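Local coordinates for protein 5'-deoxynucleotidase (PDB 1YNB) that probably removes phosphate from 2'-deoxyribonucleoside 5'-monophosphates, working as a metal-dependent homodimeric hydrolase of the HD-domain family, at residues A[14-19]-A[101-106]; A[55-60]-A[117-122]; A[75-80]-A[94-99]. One frame throughout, in Å; residues are numbered along the deposited sequence.

Contact 1: residues A[14-19]-A[101-106]; sequences IHEVGS and EEQLSW
E16 OE2 is gripped by two donors: the side-chain amide of Q103, whose NE2 gives it a hydrogen bond of 3.0 Å, and the guanidinium of R80, which makes a salt bridge through NE. This is a buried polar junction in the all-helical HD domain, where helix 8-18 meets the C-terminal end of helix 96-103. The bond from NE2 is moderately bent, 151° at the hydrogen. It comes down on OE2 from above the carboxylate plane, and the carboxylate and amide are turned 51° against each other. The two groups therefore meet obliquely rather than lying flat on one another, and Q103 CG slides in beside OE2 at 3.6 Å.

Both side chains are stretched to reach this point. E16 sends CG anti to its own N (chi1 174°) and continues straight; Q103 does the same from the other helix. Q103 NE2 has a second acceptor in the backbone oxygen of L76, so the amide is held at both of its hydrogens and its flip is fixed. A water bridges the other side of the junction, donating to E16 OE1 at 3.0 Å and to Q103 O at 2.8 Å. With R80 so near, E16 probably stays ionised although it is buried.

Outside the pair, A79 touches both side chains, and W171 of the second subunit packs on E16. On the neighbouring residue, H15 ND1 hydrogen-bonds to E134 of the second subunit, so helix 8-18 also belongs to the dimer interface. Where the helix runs out, S19 gives the backbone oxygen of E16 two bonds, one from its N and one from OG, the latter 2.7 Å long and in the carbonyl plane.

Contact 2: residues A[55-60]-A[117-122]; sequences LKSGES and EVYVSD
Y119 OH donates a 2.7 Å hydrogen bond to E59 OE2, joining helix 117-135 to the turn that follows helix 39-56 at the surface of the HD domain. OE2 receives it on its anti lone pair and lies in the plane of the phenol ring, at the edge, with CE2 3.3 Å away. The carboxylate itself stands almost upright to the ring, 83° from its plane. At the other edge of the ring, S57 OG sits near its plane, 3.4 Å from Y119 CE1; its hydrogen bond goes to the backbone oxygen of L53.

A bend at chi2 (-113°) turns the E59 carboxylate back to the phenol and brings CG within 3.3 Å of Y119 OH. Behind E59 and S57 is a Schellman motif with G58 at C-prime: G58 N bonds to L55 O and E59 N to A54 O. L53 and A67 support the ring from helices 39-56 and 61-73.

E59 OE1 makes a long, weak ion pair with K63, so the short phenol bond is probably the firmer hold on this carboxylate, which probably remains charged and strengthens the phenol's donation.

Contact 3: residues A[75-80]-A[94-99]; sequences DLHEAR and CDEEGA
The type I turn D75-E78, leading into helix 78-81, sets H77 against the first turn of helix 96-103, with the CA atoms of H77 and A99 5.6 Å apart. The imidazole carries the contact. E96 CG rests over the middle of one ring face in a CH-pi contact, 3.4 Å from the H77 ring centroid and 11° off the normal. Beyond it the carboxylate lies nearly parallel to the ring, its CD 3.4 Å from H77 NE2, so a flat group stacks on a flat group. The E96 chain is fully extended, which carries it across the face. With H77 CG between its own N and carbonyl carbon (chi1 61°), the ring is placed under that chain. D75 O lies toward the rim of the opposite face. Nearer the backbone, the methyl of A99 meets H77 CB at 3.7 Å. D95 N-caps helix 96-103, its OD1 taking a 2.9 Å bond from G98 N.

Were H77 an alanine, the E96 side chain would probably lose the surface it lies on and be set free to turn.

D75 is probably part of the HD metal-site signature, although no metal is bound to it here. H77 ND1 makes a weak hydrogen bond to T81, while NE2 lies under the stacked carboxylate, not in line for a hydrogen bond. E96 therefore meets the ring through its CH group and carboxylate face, probably held by dispersion and perhaps helped by electrostatics.

Contacts 1 and 3 form one continuous patch, their centres about 10 Å apart and both using helix 96-103. Contact 3 is nested inside the chain loop that contact 1 closes, and R80 and L76 of segment 75-80 reach the E16-Q103 pair directly. Contact 2 stands apart, about 26 Å from contact 1 and 24 Å from contact 3 between centres, at the surface, where the turn after helix 39-56 meets helix 117-135. Its segments alternate with those of contact 1 along the chain and enclose contact 3. All three contacts have residues touching the second subunit, so this helical framework is also tied to the homodimer.

Contact 1: residues A[14-19]-A[101-106]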
loop_
_atom_site.group_PDB
_atom_site.type_symbol
_atom_site.label_atom_id
_atom_site.label_comp_id
_atom_site.label_asym_id
_atom_site.label_seq_id
_atom_site.Cartn_x
_atom_site.Cartn_y
_atom_site.Cartn_z
ATOM N N ILE A 14 -14.039 4.474 16.513
ATOM C CA ILE A 14 -13.534 4.268 15.157
ATOM C C ILE A 14 -12.409 5.290 14.859
ATOM O O ILE A 14 -11.419 4.927 14.229
ATOM C CB ILE A 14 -14.669 4.347 14.107
ATOM C CG1 ILE A 14 -15.576 3.096 14.300
ATOM C CG2 ILE A 14 -14.089 4.284 12.668
ATOM C CD1 ILE A 14 -16.980 3.164 13.612
ATOM N N HIS A 15 -12.577 6.520 15.337
ATOM C CA HIS A 15 -11.545 7.565 15.165
ATOM C C HIS A 15 -10.312 7.091 15.907
ATOM O O HIS A 15 -9.165 7.183 15.405
ATOM C CB HIS A 15 -11.989 8.909 15.761
ATOM C CG HIS A 15 -12.885 9.712 14.863
ATOM N ND1 HIS A 15 -12.596 9.939 13.534
ATOM C CD2 HIS A 15 -14.061 10.335 15.101
ATOM C CE1 HIS A 15 -13.559 10.658 12.992
ATOM N NE2 HIS A 15 -14.462 10.914 13.921
ATOM N N GLU A 16 -10.527 6.555 17.112
ATOM C CA GLU A 16 -9.392 6.099 17.925
ATOM C C GLU A 16 -8.628 4.966 17.266
ATOM O O GLU A 16 -7.402 4.914 17.323
ATOM C CB GLU A 16 -9.868 5.660 19.341
ATOM C CG GLU A 16 -8.734 5.031 20.180
ATOM C CD GLU A 16 -9.131 4.763 21.637
ATOM O OE1 GLU A 16 -10.251 5.158 22.030
ATOM O OE2 GLU A 16 -8.315 4.177 22.387
ATOM N N VAL A 17 -9.343 4.042 16.640
ATOM C CA VAL A 17 -8.725 2.916 15.944
ATOM C C VAL A 17 -7.849 3.435 14.805
ATOM O O VAL A 17 -6.819 2.831 14.486
ATOM C CB VAL A 17 -9.819 1.966 15.342
ATOM C CG1 VAL A 17 -9.226 1.000 14.304
ATOM C CG2 VAL A 17 -10.460 1.152 16.526
ATOM N N GLY A 18 -8.266 4.534 14.206
ATOM C CA GLY A 18 -7.491 5.106 13.107
ATOM C C GLY A 18 -6.152 5.638 13.609
ATOM O O GLY A 18 -5.198 5.741 12.822
ATOM N N SER A 19 -6.037 5.972 14.891
ATOM C CA SER A 19 -4.712 6.428 15.400
ATOM C C SER A 19 -3.667 5.303 15.306
ATOM O O SER A 19 -2.470 5.563 15.369
ATOM C CB SER A 19 -4.796 6.947 16.844
ATOM O OG SER A 19 -4.885 5.885 17.774
ATOM N N GLU A 101 -10.162 -2.239 28.709
ATOM C CA GLU A 101 -11.447 -2.097 29.381
ATOM C C GLU A 101 -12.144 -0.824 28.918
ATOM O O GLU A 101 -13.219 -0.864 28.297
ATOM C CB GLU A 101 -11.238 -2.036 30.900
ATOM C CG GLU A 101 -12.412 -2.579 31.680
ATOM C CD GLU A 101 -12.609 -4.056 31.407
ATOM O OE1 GLU A 101 -11.766 -4.858 31.891
ATOM O OE2 GLU A 101 -13.591 -4.410 30.694
ATOM N N GLU A 102 -11.507 0.300 29.231
ATOM C CA GLU A 102 -12.016 1.618 28.890
ATOM C C GLU A 102 -12.173 1.793 27.387
ATOM O O GLU A 102 -13.152 2.376 26.920
ATOM C CB GLU A 102 -11.083 2.685 29.449
ATOM C CG GLU A 102 -10.566 2.364 30.825
ATOM C CD GLU A 102 -10.036 3.582 31.541
ATOM O OE1 GLU A 102 -9.444 4.460 30.873
ATOM O OE2 GLU A 102 -10.204 3.660 32.780
ATOM N N GLN A 103 -11.216 1.277 26.622
ATOM C CA GLN A 103 -11.290 1.402 25.180
ATOM C C GLN A 103 -12.524 0.709 24.609
ATOM O O GLN A 103 -13.174 1.240 23.705
ATOM C CB GLN A 103 -10.028 0.832 24.546
ATOM C CG GLN A 103 -9.912 1.061 23.065
ATOM C CD GLN A 103 -8.625 0.462 22.516
ATOM O OE1 GLN A 103 -8.350 -0.732 22.710
ATOM N NE2 GLN A 103 -7.825 1.287 21.830
ATOM N N LEU A 104 -12.879 -0.456 25.148
ATOM C CA LEU A 104 -14.040 -1.190 24.630
ATOM C C LEU A 104 -15.337 -1.003 25.408
ATOM O O LEU A 104 -16.284 -1.781 25.236
ATOM C CB LEU A 104 -13.717 -2.680 24.539
ATOM C CG LEU A 104 -12.586 -2.997 23.555
ATOM C CD1 LEU A 104 -12.236 -4.451 23.647
ATOM C CD2 LEU A 104 -13.009 -2.637 22.134
ATOM N N SER A 105 -15.395 0.033 26.237
ATOM C CA SER A 105 -16.595 0.307 27.040
ATOM C C SER A 105 -17.874 0.384 26.203
ATOM O O SER A 105 -18.967 0.100 26.694
ATOM C CB SER A 105 -16.423 1.614 27.818
ATOM O OG SER A 105 -16.308 2.730 26.947
ATOM N N TRP A 106 -17.742 0.755 24.936
ATOM C CA TRP A 106 -18.907 0.859 24.072
ATOM C C TRP A 106 -19.537 -0.505 23.774
ATOM O O TRP A 106 -20.691 -0.579 23.352
ATOM C CB TRP A 106 -18.538 1.542 22.747
ATOM C CG TRP A 106 -17.545 0.778 21.941
ATOM C CD1 TRP A 106 -16.187 0.850 22.033
ATOM C CD2 TRP A 106 -17.828 -0.246 20.972
ATOM N NE1 TRP A 106 -15.603 -0.066 21.184
ATOM C CE2 TRP A 106 -16.587 -0.752 20.523
ATOM C CE3 TRP A 106 -19.014 -0.786 20.444
ATOM C CZ2 TRP A 106 -16.491 -1.777 19.573
ATOM C CZ3 TRP A 106 -18.918 -1.811 19.495
ATOM C CH2 TRP A 106 -17.663 -2.294 19.072
HETATM O O HOH W 1 -12.900 3.855 22.751
#

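Contact 2: residues A[55-60]-A[117-122]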
loop_
_atom_site.group_PDB
_atom_site.type_symbol
_atom_site.label_atom_id
_atom_site.label_comp_id
_atom_site.label_asym_id
_atom_site.label_seq_id
_atom_site.Cartn_x
_atom_site.Cartn_y
_atom_site.Cartn_z
ATOM N N LEU A 55 -6.537 -22.191 9.141
ATOM C CA LEU A 55 -6.894 -23.088 8.065
ATOM C C LEU A 55 -5.908 -24.240 7.898
ATOM O O LEU A 55 -6.312 -25.420 7.781
ATOM C CB LEU A 55 -7.016 -22.325 6.751
ATOM C CG LEU A 55 -8.244 -21.425 6.582
ATOM C CD1 LEU A 55 -8.285 -20.920 5.143
ATOM C CD2 LEU A 55 -9.534 -22.206 6.898
ATOM N N LYS A 56 -4.617 -23.904 7.887
ATOM C CA LYS A 56 -3.570 -24.907 7.733
ATOM C C LYS A 56 -3.512 -25.849 8.931
ATOM O O LYS A 56 -2.900 -26.907 8.853
ATOM C CB LYS A 56 -2.204 -24.224 7.540
ATOM C CG LYS A 56 -2.022 -23.569 6.170
ATOM C CD LYS A 56 -1.646 -24.595 5.109
ATOM C CE LYS A 56 -2.017 -24.107 3.716
ATOM N NZ LYS A 56 -1.544 -25.033 2.647
ATOM N N SER A 57 -4.120 -25.460 10.040
ATOM C CA SER A 57 -4.140 -26.296 11.234
ATOM C C SER A 57 -5.395 -27.158 11.230
ATOM O O SER A 57 -5.733 -27.771 12.238
ATOM C CB SER A 57 -4.140 -25.445 12.498
ATOM O OG SER A 57 -2.893 -24.793 12.669
ATOM N N GLY A 58 -6.085 -27.166 10.099
ATOM C CA GLY A 58 -7.296 -27.938 9.958
ATOM C C GLY A 58 -8.580 -27.314 10.478
ATOM O O GLY A 58 -9.645 -27.918 10.296
ATOM N N GLU A 59 -8.510 -26.137 11.112
ATOM C CA GLU A 59 -9.711 -25.483 11.651
ATOM C C GLU A 59 -10.661 -25.007 10.543
ATOM O O GLU A 59 -10.298 -24.971 9.358
ATOM C CB GLU A 59 -9.304 -24.335 12.583
ATOM C CG GLU A 59 -8.347 -24.793 13.697
ATOM C CD GLU A 59 -8.945 -24.727 15.102
ATOM O OE1 GLU A 59 -10.187 -24.683 15.240
ATOM O OE2 GLU A 59 -8.169 -24.731 16.083
ATOM N N SER A 60 -11.896 -24.688 10.918
ATOM C CA SER A 60 -12.908 -24.274 9.942
ATOM C C SER A 60 -12.744 -22.824 9.491
ATOM O O SER A 60 -12.100 -22.038 10.170
ATOM C CB SER A 60 -14.303 -24.417 10.547
ATOM O OG SER A 60 -14.497 -23.441 11.557
ATOM N N GLU A 117 -6.437 -17.613 20.786
ATOM C CA GLU A 117 -5.292 -16.849 21.218
ATOM C C GLU A 117 -3.976 -17.446 20.768
ATOM O O GLU A 117 -3.001 -16.714 20.592
ATOM C CB GLU A 117 -5.294 -16.628 22.738
ATOM C CG GLU A 117 -6.332 -15.572 23.151
ATOM C CD GLU A 117 -6.411 -14.387 22.149
ATOM O OE1 GLU A 117 -5.456 -13.579 22.044
ATOM O OE2 GLU A 117 -7.435 -14.264 21.450
ATOM N N VAL A 118 -3.921 -18.758 20.573
ATOM C CA VAL A 118 -2.651 -19.318 20.131
ATOM C C VAL A 118 -2.363 -18.943 18.688
ATOM O O VAL A 118 -1.217 -18.697 18.346
ATOM C CB VAL A 118 -2.575 -20.848 20.296
ATOM C CG1 VAL A 118 -1.309 -21.367 19.696
ATOM C CG2 VAL A 118 -2.557 -21.191 21.779
ATOM N N TYR A 119 -3.387 -18.884 17.840
ATOM C CA TYR A 119 -3.139 -18.491 16.455
ATOM C C TYR A 119 -2.760 -17.004 16.402
ATOM O O TYR A 119 -1.943 -16.599 15.575
ATOM C CB TYR A 119 -4.365 -18.734 15.568
ATOM C CG TYR A 119 -4.732 -20.194 15.459
ATOM C CD1 TYR A 119 -3.824 -21.122 14.936
ATOM C CD2 TYR A 119 -5.958 -20.664 15.950
ATOM C CE1 TYR A 119 -4.116 -22.483 14.915
ATOM C CE2 TYR A 119 -6.262 -22.033 15.927
ATOM C CZ TYR A 119 -5.330 -22.934 15.412
ATOM O OH TYR A 119 -5.583 -24.286 15.433
ATOM N N VAL A 120 -3.354 -16.203 17.280
ATOM C CA VAL A 120 -3.059 -14.778 17.316
ATOM C C VAL A 120 -1.617 -14.585 17.759
ATOM O O VAL A 120 -0.868 -13.795 17.163
ATOM C CB VAL A 120 -4.005 -14.028 18.284
ATOM C CG1 VAL A 120 -3.652 -12.523 18.329
ATOM C CG2 VAL A 120 -5.455 -14.190 17.801
ATOM N N SER A 121 -1.227 -15.313 18.799
ATOM C CA SER A 121 0.125 -15.213 19.340
ATOM C C SER A 121 1.179 -15.593 18.299
ATOM O O SER A 121 2.164 -14.870 18.132
ATOM C CB SER A 121 0.280 -16.126 20.568
ATOM O OG SER A 121 1.540 -15.911 21.190
ATOM N N ASP A 122 0.982 -16.722 17.622
ATOM C CA ASP A 122 1.916 -17.176 16.600
ATOM C C ASP A 122 1.927 -16.201 15.403
ATOM O O ASP A 122 2.989 -15.932 14.807
ATOM C CB ASP A 122 1.531 -18.552 16.065
ATOM C CG ASP A 122 2.163 -19.721 16.861
ATOM O OD1 ASP A 122 2.848 -19.511 17.895
ATOM O OD2 ASP A 122 1.962 -20.854 16.417
#

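Contact 3: residues A[75-80]-A[94-99]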
loop_
_atom_site.group_PDB
_atom_site.type_symbol
_atom_site.label_atom_id
_atom_site.label_comp_id
_atom_site.label_asym_id
_atom_site.label_seq_id
_atom_site.Cartn_x
_atom_site.Cartn_y
_atom_site.Cartn_z
ATOM N N ASP A 75 -3.541 -5.555 19.449
ATOM C CA ASP A 75 -2.811 -4.460 20.095
ATOM C C ASP A 75 -3.661 -3.234 20.185
ATOM O O ASP A 75 -3.149 -2.151 20.384
ATOM C CB ASP A 75 -1.547 -4.109 19.301
ATOM C CG ASP A 75 -0.730 -5.311 18.976
ATOM O OD1 ASP A 75 -0.553 -6.164 19.881
ATOM O OD2 ASP A 75 -0.271 -5.405 17.817
ATOM N N LEU A 76 -4.973 -3.395 20.070
ATOM C CA LEU A 76 -5.818 -2.235 20.048
ATOM C C LEU A 76 -5.551 -1.226 21.139
ATOM O O LEU A 76 -5.581 -0.014 20.899
ATOM C CB LEU A 76 -7.282 -2.669 20.044
ATOM C CG LEU A 76 -8.057 -1.920 18.962
ATOM C CD1 LEU A 76 -7.327 -2.044 17.614
ATOM C CD2 LEU A 76 -9.475 -2.485 18.852
ATOM N N HIS A 77 -5.281 -1.705 22.340
ATOM C CA HIS A 77 -5.027 -0.782 23.442
ATOM C C HIS A 77 -3.791 0.088 23.186
ATOM O O HIS A 77 -3.655 1.135 23.795
ATOM C CB HIS A 77 -4.857 -1.562 24.749
ATOM C CG HIS A 77 -3.709 -2.512 24.717
ATOM N ND1 HIS A 77 -2.445 -2.161 25.144
ATOM C CD2 HIS A 77 -3.597 -3.750 24.185
ATOM C CE1 HIS A 77 -1.602 -3.139 24.866
ATOM N NE2 HIS A 77 -2.274 -4.113 24.279
ATOM N N GLU A 78 -2.897 -0.336 22.293
ATOM C CA GLU A 78 -1.691 0.467 22.021
ATOM C C GLU A 78 -2.033 1.859 21.450
ATOM O O GLU A 78 -1.166 2.762 21.364
ATOM C CB GLU A 78 -0.747 -0.294 21.086
ATOM C CG GLU A 78 -0.141 -1.541 21.747
ATOM C CD GLU A 78 0.865 -2.267 20.867
ATOM O OE1 GLU A 78 0.952 -1.963 19.656
ATOM O OE2 GLU A 78 1.568 -3.168 21.383
ATOM N N ALA A 79 -3.297 2.037 21.072
ATOM C CA ALA A 79 -3.762 3.324 20.561
ATOM C C ALA A 79 -3.570 4.329 21.682
ATOM O O ALA A 79 -3.346 5.514 21.437
ATOM C CB ALA A 79 -5.234 3.255 20.192
ATOM N N ARG A 80 -3.686 3.833 22.914
ATOM C CA ARG A 80 -3.511 4.650 24.113
ATOM C C ARG A 80 -2.167 4.407 24.790
ATOM O O ARG A 80 -1.617 5.311 25.415
ATOM C CB ARG A 80 -4.623 4.347 25.131
ATOM C CG ARG A 80 -6.011 4.706 24.644
ATOM C CD ARG A 80 -7.133 4.097 25.536
ATOM N NE ARG A 80 -8.434 4.347 24.914
ATOM C CZ ARG A 80 -9.514 4.791 25.544
ATOM N NH1 ARG A 80 -9.480 5.033 26.850
ATOM N NH2 ARG A 80 -10.615 5.068 24.845
ATOM N N CYS A 94 2.728 -1.431 31.874
ATOM C CA CYS A 94 1.467 -0.951 31.344
ATOM C C CYS A 94 0.235 -1.734 31.794
ATOM O O CYS A 94 0.241 -2.966 31.832
ATOM C CB CYS A 94 1.561 -0.958 29.819
ATOM S SG CYS A 94 -0.001 -0.918 28.987
ATOM N N ASP A 95 -0.823 -1.017 32.143
ATOM C CA ASP A 95 -2.051 -1.681 32.546
ATOM C C ASP A 95 -2.887 -1.915 31.290
ATOM O O ASP A 95 -3.819 -1.171 30.987
ATOM C CB ASP A 95 -2.804 -0.825 33.556
ATOM C CG ASP A 95 -4.211 -1.329 33.819
ATOM O OD1 ASP A 95 -4.453 -2.553 33.729
ATOM O OD2 ASP A 95 -5.071 -0.484 34.133
ATOM N N GLU A 96 -2.525 -2.969 30.567
ATOM C CA GLU A 96 -3.185 -3.338 29.328
ATOM C C GLU A 96 -4.680 -3.629 29.476
ATOM O O GLU A 96 -5.491 -3.170 28.663
ATOM C CB GLU A 96 -2.480 -4.552 28.732
ATOM C CG GLU A 96 -3.054 -5.025 27.409
ATOM C CD GLU A 96 -2.334 -6.248 26.875
ATOM O OE1 GLU A 96 -1.074 -6.256 26.919
ATOM O OE2 GLU A 96 -3.025 -7.190 26.404
ATOM N N GLU A 97 -5.048 -4.385 30.510
ATOM C CA GLU A 97 -6.456 -4.720 30.718
ATOM C C GLU A 97 -7.223 -3.433 31.021
ATOM O O GLU A 97 -8.342 -3.237 30.547
ATOM C CB GLU A 97 -6.594 -5.742 31.858
ATOM C CG GLU A 97 -7.994 -6.373 31.998
ATOM C CD GLU A 97 -8.585 -6.846 30.665
ATOM O OE1 GLU A 97 -9.205 -6.014 29.950
ATOM O OE2 GLU A 97 -8.423 -8.050 30.337
ATOM N N GLY A 98 -6.617 -2.549 31.807
ATOM C CA GLY A 98 -7.270 -1.285 32.098
ATOM C C GLY A 98 -7.506 -0.523 30.796
ATOM O O GLY A 98 -8.604 -0.028 30.538
ATOM N N ALA A 99 -6.469 -0.438 29.966
ATOM C CA ALA A 99 -6.566 0.265 28.689
ATOM C C ALA A 99 -7.660 -0.338 27.830
ATOM O O ALA A 99 -8.522 0.377 27.323
ATOM C CB ALA A 99 -5.228 0.204 27.947
#